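Local structure of metallophosphoesterase (Clostridium thermocellum, 4J6O) at residues N5-H11 with H143-G149; E10-D15 with G57-L61; G157-Q163 with Y198-V204. The protein probably removes phosphate from 2',3'-phosphate RNA ends, as the manganese-binding phosphatase domain of the bacterial Pnkp-Hen1 RNA repair system. One frame throughout, in Å; residues are numbered along the deposited sequence. Where two conformers were deposited one is given.

Contact 1 (N5-H11 with H143-G149); sequences NNKKDEH and HYVLDDG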
loop_
_atom_site.group_PDB
_atom_site.type_symbol
_atom_site.label_atom_id
_atom_site.label_comp_id
_atom_site.label_asym_id
_atom_site.label_seq_id
_atom_site.Cartn_x
_atom_site.Cartn_y
_atom_site.Cartn_z
ATOM N N ASN A 5 -11.237 7.227 -9.444
ATOM C CA ASN A 5 -10.965 7.429 -8.029
ATOM C C ASN A 5 -12.224 7.635 -7.174
ATOM O O ASN A 5 -12.185 7.564 -5.949
ATOM C CB ASN A 5 -9.922 8.519 -7.812
ATOM C CG ASN A 5 -10.357 9.835 -8.354
ATOM O OD1 ASN A 5 -11.356 10.400 -7.893
ATOM N ND2 ASN A 5 -9.626 10.343 -9.352
ATOM N N ASN A 6 -13.366 7.829 -7.813
ATOM C CA ASN A 6 -14.577 8.073 -7.058
ATOM C C ASN A 6 -15.246 6.785 -6.513
ATOM O O ASN A 6 -15.815 5.999 -7.251
ATOM C CB ASN A 6 -15.529 8.877 -7.939
ATOM C CG ASN A 6 -16.685 9.426 -7.173
ATOM O OD1 ASN A 6 -17.137 8.808 -6.216
ATOM N ND2 ASN A 6 -17.182 10.590 -7.579
ATOM N N LYS A 7 -15.160 6.566 -5.205
ATOM C CA LYS A 7 -15.817 5.411 -4.581
ATOM C C LYS A 7 -16.633 5.924 -3.418
ATOM O O LYS A 7 -16.676 5.295 -2.356
ATOM C CB LYS A 7 -14.788 4.414 -4.055
ATOM C CG LYS A 7 -14.067 3.632 -5.137
ATOM C CD LYS A 7 -14.934 2.501 -5.690
ATOM C CE LYS A 7 -14.054 1.391 -6.269
ATOM N NZ LYS A 7 -14.891 0.331 -6.885
ATOM N N LYS A 8 -17.218 7.097 -3.600
ATOM C CA LYS A 8 -17.988 7.741 -2.550
ATOM C C LYS A 8 -19.182 6.914 -2.069
ATOM O O LYS A 8 -19.662 7.106 -0.942
ATOM C CB LYS A 8 -18.398 9.131 -2.981
ATOM C CG LYS A 8 -17.232 10.097 -3.058
ATOM C CD LYS A 8 -17.758 11.467 -3.478
ATOM C CE LYS A 8 -16.652 12.475 -3.627
ATOM N NZ LYS A 8 -17.194 13.767 -4.154
ATOM N N ASP A 9 -19.633 5.961 -2.885
ATOM C CA ASP A 9 -20.733 5.081 -2.492
ATOM C C ASP A 9 -20.284 3.903 -1.613
ATOM O O ASP A 9 -21.111 3.084 -1.167
ATOM C CB ASP A 9 -21.488 4.579 -3.723
ATOM C CG ASP A 9 -20.564 4.112 -4.839
ATOM O OD1 ASP A 9 -19.318 4.172 -4.712
ATOM O OD2 ASP A 9 -21.112 3.693 -5.874
ATOM N N GLU A 10 -18.990 3.831 -1.357
ATOM C CA GLU A 10 -18.420 2.796 -0.503
ATOM C C GLU A 10 -18.240 3.330 0.917
ATOM O O GLU A 10 -17.408 4.227 1.168
ATOM C CB GLU A 10 -17.094 2.307 -1.080
ATOM C CG GLU A 10 -17.225 1.521 -2.384
ATOM C CD GLU A 10 -17.708 0.080 -2.171
ATOM O OE1 GLU A 10 -17.346 -0.556 -1.140
ATOM O OE2 GLU A 10 -18.460 -0.411 -3.047
ATOM N N HIS A 11 -19.005 2.775 1.860
ATOM C CA HIS A 11 -19.022 3.376 3.189
ATOM C C HIS A 11 -18.233 2.581 4.225
ATOM O O HIS A 11 -17.981 3.083 5.306
ATOM C CB HIS A 11 -20.470 3.642 3.636
ATOM C CG HIS A 11 -21.257 4.443 2.641
ATOM N ND1 HIS A 11 -21.064 5.796 2.459
ATOM C CD2 HIS A 11 -22.196 4.073 1.738
ATOM C CE1 HIS A 11 -21.876 6.230 1.507
ATOM N NE2 HIS A 11 -22.575 5.205 1.053
ATOM N N HIS A 143 -5.628 6.728 -6.233
ATOM C CA HIS A 143 -6.167 6.902 -4.879
ATOM C C HIS A 143 -7.654 6.714 -4.967
ATOM O O HIS A 143 -8.215 6.657 -6.038
ATOM C CB HIS A 143 -5.861 8.297 -4.335
ATOM C CG HIS A 143 -6.543 9.423 -5.086
ATOM N ND1 HIS A 143 -6.196 9.792 -6.380
ATOM C CD2 HIS A 143 -7.529 10.273 -4.699
ATOM C CE1 HIS A 143 -6.922 10.844 -6.734
ATOM N NE2 HIS A 143 -7.754 11.143 -5.753
ATOM N N TYR A 144 -8.293 6.581 -3.808
ATOM C CA TYR A 144 -9.742 6.487 -3.809
ATOM C C TYR A 144 -10.300 7.528 -2.871
ATOM O O TYR A 144 -9.731 7.784 -1.820
ATOM C CB TYR A 144 -10.214 5.121 -3.343
ATOM C CG TYR A 144 -10.005 4.009 -4.317
ATOM C CD1 TYR A 144 -10.727 3.961 -5.499
ATOM C CD2 TYR A 144 -9.107 2.996 -4.065
ATOM C CE1 TYR A 144 -10.570 2.919 -6.393
ATOM C CE2 TYR A 144 -8.940 1.939 -4.944
ATOM C CZ TYR A 144 -9.701 1.900 -6.117
ATOM O OH TYR A 144 -9.558 0.883 -7.044
ATOM N N VAL A 145 -11.365 8.192 -3.313
ATOM C CA VAL A 145 -12.180 9.018 -2.418
ATOM C C VAL A 145 -13.385 8.174 -2.047
ATOM O O VAL A 145 -14.196 7.789 -2.914
ATOM C CB VAL A 145 -12.615 10.346 -3.113
ATOM C CG1 VAL A 145 -13.327 11.245 -2.131
ATOM C CG2 VAL A 145 -11.354 11.076 -3.700
ATOM N N LEU A 146 -13.546 7.923 -0.752
ATOM C CA LEU A 146 -14.562 6.990 -0.302
ATOM C C LEU A 146 -15.543 7.655 0.662
ATOM O O LEU A 146 -15.291 8.767 1.147
ATOM C CB LEU A 146 -13.867 5.865 0.465
ATOM C CG LEU A 146 -12.873 5.081 -0.375
ATOM C CD1 LEU A 146 -11.546 4.950 0.382
ATOM C CD2 LEU A 146 -13.408 3.698 -0.487
ATOM N N ASP A 147 -16.667 6.962 0.896
ATOM C CA ASP A 147 -17.598 7.291 1.985
ATOM C C ASP A 147 -17.996 8.758 1.978
ATOM O O ASP A 147 -17.671 9.522 2.905
ATOM C CB ASP A 147 -16.988 6.929 3.341
ATOM C CG ASP A 147 -18.012 7.036 4.457
ATOM O OD1 ASP A 147 -19.226 6.870 4.141
ATOM O OD2 ASP A 147 -17.608 7.312 5.603
ATOM N N ASP A 148 -18.680 9.129 0.898
ATOM C CA ASP A 148 -19.197 10.484 0.722
ATOM C C ASP A 148 -18.124 11.541 0.825
ATOM O O ASP A 148 -18.399 12.654 1.267
ATOM C CB ASP A 148 -20.321 10.787 1.738
ATOM C CG ASP A 148 -21.546 9.948 1.507
ATOM O OD1 ASP A 148 -21.859 9.689 0.338
ATOM O OD2 ASP A 148 -22.204 9.545 2.481
ATOM N N GLY A 149 -16.886 11.191 0.446
ATOM C CA GLY A 149 -15.781 12.132 0.544
ATOM C C GLY A 149 -15.202 12.310 1.940
ATOM O O GLY A 149 -14.424 13.223 2.180
#
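Asn6 and Val145 form a parallel bridge that adds a short edge strand, residues 6-7, to strand 143-146 at the border of the six-stranded mixed sheet. The bridge is drawn tight by Val145 N to Asn5 O and Lys7 N to Val145 O, each 2.8 Å. Asn5 lays its amide nearly parallel to the imidazole of His143, the planes 20° apart, and its CB sits over the ring face, 4.0 Å from the centroid. Its CG lies between backbone N and carbonyl carbon (chi1 60°), which carries the amide alongside the ring; Gly164 N meanwhile donates to His143 NE2 and holds the imidazole in place.

Lysine suits both positions that follow, because its aliphatic stem can pack while the ammonium runs on. Lys7 CG approaches Tyr144 CD1 to 3.4 Å, whereas Lys8, extended beyond CG, runs beside Val145. Asn6 OD1 accepts Lys8 N in an Asx turn that overlaps the type I turn of Lys7 to Glu10.

Beyond the strand, Asp148 N reaches Lys8 O at 2.9 Å, and Asp147 N makes a weak bond to Glu10 O. His11 ND1 then donates to Asp147 OD1 at 2.7 Å, in the ring plane and on the anti lone pair, with ring and carboxylate almost perpendicular. Tyr238 OH binds Asp147 OD2, so both carboxylate oxygens are held. A short parallel edge strand, followed by a His-carboxylate hydrogen bond between the loops, thus finishes one sheet of the two-sheet sandwich of calcineurin-like phosphoesterases.

Contact 2 (E10-D15 with G57-L61); sequences EHGPFD and GRKVL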
loop_
_atom_site.group_PDB
_atom_site.type_symbol
_atom_site.label_atom_id
_atom_site.label_comp_id
_atom_site.label_asym_id
_atom_site.label_seq_id
_atom_site.Cartn_x
_atom_site.Cartn_y
_atom_site.Cartn_z
ATOM N N GLU A 10 -18.990 3.831 -1.357
ATOM C CA GLU A 10 -18.420 2.796 -0.503
ATOM C C GLU A 10 -18.240 3.330 0.917
ATOM O O GLU A 10 -17.408 4.227 1.168
ATOM C CB GLU A 10 -17.094 2.307 -1.080
ATOM C CG GLU A 10 -17.225 1.521 -2.384
ATOM C CD GLU A 10 -17.708 0.080 -2.171
ATOM O OE1 GLU A 10 -17.346 -0.556 -1.140
ATOM O OE2 GLU A 10 -18.460 -0.411 -3.047
ATOM N N HIS A 11 -19.005 2.775 1.860
ATOM C CA HIS A 11 -19.022 3.376 3.189
ATOM C C HIS A 11 -18.233 2.581 4.225
ATOM O O HIS A 11 -17.981 3.083 5.306
ATOM C CB HIS A 11 -20.470 3.642 3.636
ATOM C CG HIS A 11 -21.257 4.443 2.641
ATOM N ND1 HIS A 11 -21.064 5.796 2.459
ATOM C CD2 HIS A 11 -22.196 4.073 1.738
ATOM C CE1 HIS A 11 -21.876 6.230 1.507
ATOM N NE2 HIS A 11 -22.575 5.205 1.053
ATOM N N GLY A 12 -17.818 1.364 3.870
ATOM C CA GLY A 12 -17.046 0.526 4.762
ATOM C C GLY A 12 -18.028 -0.170 5.679
ATOM O O GLY A 12 -19.194 -0.275 5.322
ATOM N N PRO A 13 -17.585 -0.568 6.873
ATOM C CA PRO A 13 -16.255 -0.299 7.454
ATOM C C PRO A 13 -15.044 -0.787 6.666
ATOM O O PRO A 13 -15.184 -1.747 5.907
ATOM C CB PRO A 13 -16.273 -1.119 8.750
ATOM C CG PRO A 13 -17.727 -1.134 9.135
ATOM C CD PRO A 13 -18.465 -1.267 7.822
ATOM N N PHE A 14 -13.887 -0.162 6.891
ATOM C CA PHE A 14 -12.667 -0.556 6.167
ATOM C C PHE A 14 -11.575 -0.796 7.167
ATOM O O PHE A 14 -11.545 -0.176 8.225
ATOM C CB PHE A 14 -12.150 0.587 5.275
ATOM C CG PHE A 14 -13.124 1.041 4.250
ATOM C CD1 PHE A 14 -13.463 0.220 3.201
ATOM C CD2 PHE A 14 -13.699 2.315 4.332
ATOM C CE1 PHE A 14 -14.350 0.653 2.233
ATOM C CE2 PHE A 14 -14.555 2.768 3.357
ATOM C CZ PHE A 14 -14.921 1.939 2.321
ATOM N N ASP A 15 -10.671 -1.711 6.834
ATOM C CA ASP A 15 -9.437 -1.863 7.590
ATOM C C ASP A 15 -8.334 -1.563 6.623
ATOM O O ASP A 15 -8.229 -2.210 5.568
ATOM C CB ASP A 15 -9.356 -3.270 8.156
ATOM C CG ASP A 15 -10.471 -3.524 9.153
ATOM O OD1 ASP A 15 -10.633 -2.711 10.071
ATOM O OD2 ASP A 15 -11.184 -4.521 8.984
ATOM N N GLY A 57 -18.766 -8.219 7.447
ATOM C CA GLY A 57 -18.753 -7.572 6.152
ATOM C C GLY A 57 -17.759 -6.405 5.990
ATOM O O GLY A 57 -17.959 -5.492 5.166
ATOM N N ARG A 58 -16.700 -6.412 6.790
ATOM C CA ARG A 58 -15.657 -5.381 6.686
ATOM C C ARG A 58 -14.851 -5.615 5.428
ATOM O O ARG A 58 -14.816 -6.728 4.916
ATOM C CB ARG A 58 -14.748 -5.412 7.916
ATOM C CG ARG A 58 -15.521 -5.190 9.203
ATOM C CD ARG A 58 -14.569 -5.005 10.379
ATOM N NE ARG A 58 -13.840 -3.727 10.322
ATOM C CZ ARG A 58 -14.215 -2.580 10.896
ATOM N NH1 ARG A 58 -13.401 -1.525 10.787
ATOM N NH2 ARG A 58 -15.365 -2.505 11.631
ATOM N N LYS A 59 -14.225 -4.547 4.929
ATOM C CA LYS A 59 -13.411 -4.593 3.690
ATOM C C LYS A 59 -12.043 -4.030 3.985
ATOM O O LYS A 59 -11.913 -3.209 4.839
ATOM C CB LYS A 59 -14.069 -3.827 2.551
ATOM C CG LYS A 59 -15.427 -4.458 2.136
ATOM C CD LYS A 59 -15.841 -3.958 0.764
ATOM C CE LYS A 59 -17.197 -4.611 0.410
ATOM N NZ LYS A 59 -17.637 -4.302 -0.971
ATOM N N VAL A 60 -11.046 -4.508 3.262
ATOM C CA VAL A 60 -9.665 -4.070 3.446
ATOM C C VAL A 60 -9.291 -3.077 2.348
ATOM O O VAL A 60 -9.588 -3.291 1.152
ATOM C CB VAL A 60 -8.676 -5.257 3.369
ATOM C CG1 VAL A 60 -7.193 -4.727 3.490
ATOM C CG2 VAL A 60 -8.942 -6.286 4.455
ATOM N N LEU A 61 -8.541 -2.055 2.745
ATOM C CA LEU A 61 -7.948 -1.130 1.768
ATOM C C LEU A 61 -6.442 -1.192 1.913
ATOM O O LEU A 61 -5.926 -0.847 2.967
ATOM C CB LEU A 61 -8.416 0.304 2.048
ATOM C CG LEU A 61 -9.923 0.530 2.024
ATOM C CD1 LEU A 61 -10.166 2.012 2.331
ATOM C CD2 LEU A 61 -10.554 0.155 0.688
HETATM O O HOH W 1 -17.205 -2.913 4.263
#
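Phe14 and Asp15 pair in parallel with Lys59 and Val60, joining neighbouring strands of the beta-alpha-beta crossover that begins the calcineurin-like phosphoesterase fold. Three backbone bonds hold the strands: Lys59 N to Pro13 O, Asp15 N to Lys59 O and Leu61 N to Asp15 O. The segments just after these two strands supply the manganese ligands Asp19, His21 and Asp65.

The tight part is on the face of Phe14 and Leu61. A chi1 of -59°, with CG beside the backbone N, puts the Phe14 ring between Gly12 and Leu61: Gly12 CA covers the centre of one face from 3.5 Å above the plane, where a residue lacking a side chain fits well, and Leu61 CD1 lies over the other, 4.0 Å from the centroid. Leu146 of the second sheet packs on both Phe14 and Leu61, so large apolar groups suit this interior.

Towards solvent the contact slackens. Lys59 stretches out, its CB near the Phe14 ring, and its NZ makes a long, weak ion pair with Glu10 OE1, at 3.8 Å. At the mouth of the strands a water donates to both Pro13 O and Gly57 O, bridging the loops.

On the side of Asp15 the contact is buried and tightly bonded. Pro13, after a cis peptide bond, lays CB over the guanidinium face of Arg58. Tyr36 OH also binds Asp15 OD2, while Glu240 takes Arg58 NH2. Arg58 bends at chi3 and grips Asp15 side-on: NE meets OD2 at 3.1 Å on the syn side, and NH1 meets OD1, also at 3.1 Å, from above the carboxylate plane.

Contact 3 (G157-Q163 with Y198-V204); sequences GMKEEFQ and YRGKALV. With PGE (triethylene glycol), chain D.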
loop_
_atom_site.group_PDB
_atom_site.type_symbol
_atom_site.label_atom_id
_atom_site.label_comp_id
_atom_site.label_asym_id
_atom_site.label_seq_id
_atom_site.Cartn_x
_atom_site.Cartn_y
_atom_site.Cartn_z
ATOM N N GLY A 157 -0.028 9.806 0.167
ATOM C CA GLY A 157 -0.912 10.901 0.576
ATOM C C GLY A 157 -1.589 11.577 -0.614
ATOM O O GLY A 157 -1.370 11.194 -1.757
ATOM N N MET A 158 -2.467 12.514 -0.323
ATOM C CA MET A 158 -3.136 13.255 -1.384
ATOM C C MET A 158 -3.565 14.615 -0.811
ATOM O O MET A 158 -4.513 14.709 -0.015
ATOM C CB MET A 158 -4.323 12.466 -1.952
ATOM C CG MET A 158 -4.867 13.051 -3.284
ATOM S SD MET A 158 -3.604 13.176 -4.524
ATOM C CE MET A 158 -3.214 11.441 -4.830
ATOM N N LYS A 159 -2.864 15.675 -1.217
ATOM C CA LYS A 159 -3.242 17.003 -0.757
ATOM C C LYS A 159 -4.621 17.400 -1.308
ATOM O O LYS A 159 -5.074 16.832 -2.306
ATOM C CB LYS A 159 -2.168 18.027 -1.131
ATOM C CG LYS A 159 -1.911 18.143 -2.584
ATOM C CD LYS A 159 -0.969 19.376 -2.776
ATOM C CE LYS A 159 -0.348 19.464 -4.134
ATOM N NZ LYS A 159 0.477 20.723 -4.255
ATOM N N GLU A 160 -5.306 18.320 -0.612
ATOM C CA GLU A 160 -6.710 18.636 -0.892
ATOM C C GLU A 160 -7.040 18.931 -2.351
ATOM O O GLU A 160 -8.004 18.386 -2.895
ATOM C CB GLU A 160 -7.167 19.804 -0.026
ATOM C CG GLU A 160 -8.619 20.172 -0.263
ATOM C CD GLU A 160 -9.138 21.169 0.738
ATOM O OE1 GLU A 160 -8.352 21.642 1.596
ATOM O OE2 GLU A 160 -10.348 21.465 0.673
ATOM N N GLU A 161 -6.224 19.793 -2.967
ATOM C CA GLU A 161 -6.419 20.268 -4.334
ATOM C C GLU A 161 -6.495 19.129 -5.355
ATOM O O GLU A 161 -7.093 19.285 -6.409
ATOM C CB GLU A 161 -5.270 21.243 -4.700
ATOM C CG GLU A 161 -5.237 21.759 -6.137
ATOM C CD GLU A 161 -3.898 22.435 -6.518
ATOM O OE1 GLU A 161 -2.992 22.545 -5.656
ATOM O OE2 GLU A 161 -3.759 22.861 -7.698
ATOM N N PHE A 162 -5.886 17.981 -5.041
ATOM C CA PHE A 162 -5.711 16.926 -6.030
ATOM C C PHE A 162 -6.743 15.800 -5.784
ATOM O O PHE A 162 -6.916 14.903 -6.596
ATOM C CB PHE A 162 -4.331 16.282 -5.853
ATOM C CG PHE A 162 -3.180 17.067 -6.402
ATOM C CD1 PHE A 162 -3.329 18.336 -6.964
ATOM C CD2 PHE A 162 -1.932 16.504 -6.380
ATOM C CE1 PHE A 162 -2.227 19.006 -7.455
ATOM C CE2 PHE A 162 -0.821 17.166 -6.873
ATOM C CZ PHE A 162 -0.967 18.420 -7.429
ATOM N N GLN A 163 -7.385 15.823 -4.629
ATOM C CA GLN A 163 -8.333 14.760 -4.318
ATOM C C GLN A 163 -9.459 14.688 -5.323
ATOM O O GLN A 163 -10.097 15.687 -5.662
ATOM C CB GLN A 163 -8.880 14.879 -2.907
ATOM C CG GLN A 163 -7.808 14.655 -1.830
ATOM C CD GLN A 163 -8.327 15.000 -0.460
ATOM O OE1 GLN A 163 -9.489 15.321 -0.310
ATOM N NE2 GLN A 163 -7.454 14.987 0.541
ATOM N N TYR A 198 -2.155 20.598 5.261
ATOM C CA TYR A 198 -3.457 20.037 4.902
ATOM C C TYR A 198 -4.610 20.544 5.795
ATOM O O TYR A 198 -4.539 20.517 7.034
ATOM C CB TYR A 198 -3.397 18.494 4.939
ATOM C CG TYR A 198 -4.666 17.814 4.481
ATOM C CD1 TYR A 198 -4.966 17.713 3.132
ATOM C CD2 TYR A 198 -5.558 17.257 5.400
ATOM C CE1 TYR A 198 -6.130 17.095 2.679
ATOM C CE2 TYR A 198 -6.706 16.611 4.967
ATOM C CZ TYR A 198 -6.995 16.528 3.615
ATOM O OH TYR A 198 -8.141 15.910 3.133
ATOM N N ARG A 199 -5.663 21.005 5.128
ATOM C CA ARG A 199 -6.837 21.539 5.804
ATOM C C ARG A 199 -8.091 20.990 5.125
ATOM O O ARG A 199 -9.158 21.580 5.184
ATOM C CB ARG A 199 -6.829 23.077 5.749
ATOM C CG ARG A 199 -5.642 23.739 6.438
ATOM C CD ARG A 199 -5.553 23.313 7.901
ATOM N NE ARG A 199 -4.499 24.003 8.646
ATOM C CZ ARG A 199 -3.215 23.641 8.684
ATOM N NH1 ARG A 199 -2.776 22.587 7.999
ATOM N NH2 ARG A 199 -2.358 24.347 9.408
ATOM N N GLY A 200 -7.959 19.837 4.488
ATOM C CA GLY A 200 -9.047 19.268 3.723
ATOM C C GLY A 200 -10.068 18.567 4.624
ATOM O O GLY A 200 -9.796 18.217 5.785
ATOM N N LYS A 201 -11.257 18.357 4.067
ATOM C CA LYS A 201 -12.350 17.747 4.795
ATOM C C LYS A 201 -12.125 16.257 5.040
ATOM O O LYS A 201 -12.436 15.756 6.121
ATOM C CB LYS A 201 -13.657 17.952 4.020
ATOM C CG LYS A 201 -14.741 16.910 4.309
ATOM C CD LYS A 201 -15.828 16.927 3.233
ATOM C CE LYS A 201 -16.799 15.768 3.383
ATOM N NZ LYS A 201 -17.561 15.583 2.109
ATOM N N ALA A 202 -11.615 15.554 4.031
ATOM C CA ALA A 202 -11.467 14.094 4.132
ATOM C C ALA A 202 -10.316 13.727 5.032
ATOM O O ALA A 202 -9.247 14.346 4.990
ATOM C CB ALA A 202 -11.236 13.494 2.812
ATOM N N LEU A 203 -10.528 12.706 5.842
ATOM C CA LEU A 203 -9.424 12.096 6.547
ATOM C C LEU A 203 -8.558 11.368 5.510
ATOM O O LEU A 203 -9.093 10.577 4.731
ATOM C CB LEU A 203 -10.001 11.069 7.501
ATOM C CG LEU A 203 -9.029 10.075 8.140
ATOM C CD1 LEU A 203 -8.072 10.787 9.067
ATOM C CD2 LEU A 203 -9.827 9.010 8.922
ATOM N N VAL A 204 -7.235 11.609 5.492
ATOM C CA VAL A 204 -6.384 10.922 4.525
ATOM C C VAL A 204 -5.554 9.916 5.267
ATOM O O VAL A 204 -4.766 10.280 6.133
ATOM C CB VAL A 204 -5.401 11.897 3.794
ATOM C CG1 VAL A 204 -4.622 11.159 2.714
ATOM C CG2 VAL A 204 -6.185 13.107 3.245
HETATM C C1 PGE D . -14.196 13.899 -5.567
HETATM O O1 PGE D . -14.093 12.464 -5.730
HETATM C C2 PGE D . -13.145 14.507 -4.632
HETATM O O2 PGE D . -13.671 14.782 -3.328
HETATM C C3 PGE D . -12.677 15.373 -2.466
HETATM C C4 PGE D . -12.572 14.767 -1.054
HETATM O O4 PGE D . -10.937 16.670 1.620
HETATM C C6 PGE D . -12.064 16.642 0.749
HETATM C C5 PGE D . -13.124 15.608 1.093
HETATM O O3 PGE D . -13.642 15.068 -0.118
HETATM O O HOH W 2 -5.553 21.650 2.252
HETATM O O HOH W 3 -11.992 19.480 1.558
#
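A small polar pocket, in which the terminal oxygen of a triethylene glycol molecule is bound, lies between Gln163 and the chain from Tyr198 to Ala202. The glycol, probably from the crystallisation liquor, donates from O4 to Gln163 OE1 at 2.8 Å and accepts from Ala202 N at 2.7 Å. Glutamine suits this wall because its amide offers a donor and an acceptor together. Its NE2 gives one N-H to Tyr198 OH at 2.8 Å, almost straight at 173°, and the other to Met158 O; both partners lie near the amide plane, so the group can scarcely rotate. The extended Gln163 chain meets the tyrosine from the opposite direction, at the ring edge, with amide and ring planes 45° apart. Tyr198 OH relays the chain of bonds by donating to Ala202 O, in the carbonyl plane and on a lone pair.

In the fold, the contact joins the loop that follows strand 151-154, including the 3-10 turn of residues 160-162, to the approach into strand 203-206 of the same sheet. Behind the polar groups Val204 CG2 packs 3.5 Å from Gln163 NE2, and Met158 turns its side chain to helix 168-176.

Tyr198 has CG anti to its backbone N (chi1 -176°), which brings the ring back against its own loop, with Gly200 N over the ring centre and Glu160 N at the edge. A residue without a side chain fits between Tyr198 OH and Glu160, whose OE1 comes within 3.3 Å of Gly200 CA. Towards solvent Glu160 works through water: one molecule links OE1 to Arg199 N and a second, 2.7 Å from OE2, accepts from Lys201 N.

From the N terminus the chain first lays down the edge strand of contact 1, whose partner comes some 130 residues later. Contact 2 opens and closes within that long loop, sharing Glu10 and His11 with it, and pairs strands 14-17 and 59-62 in the other sheet. Contact 3 then follows in series, closing a loop of 34 residues that contains helix 168-176. The first two touch across the sandwich, where Leu146 CD2 meets Phe14 CZ at 3.6 Å. Contacts 1 and 3 reach the same sheet and meet where Asp148 O lies 3.2 Å from Lys201 NZ, a probable hydrogen bond. Contacts 2 and 3 stay apart, their nearest atoms about 9 Å from each other.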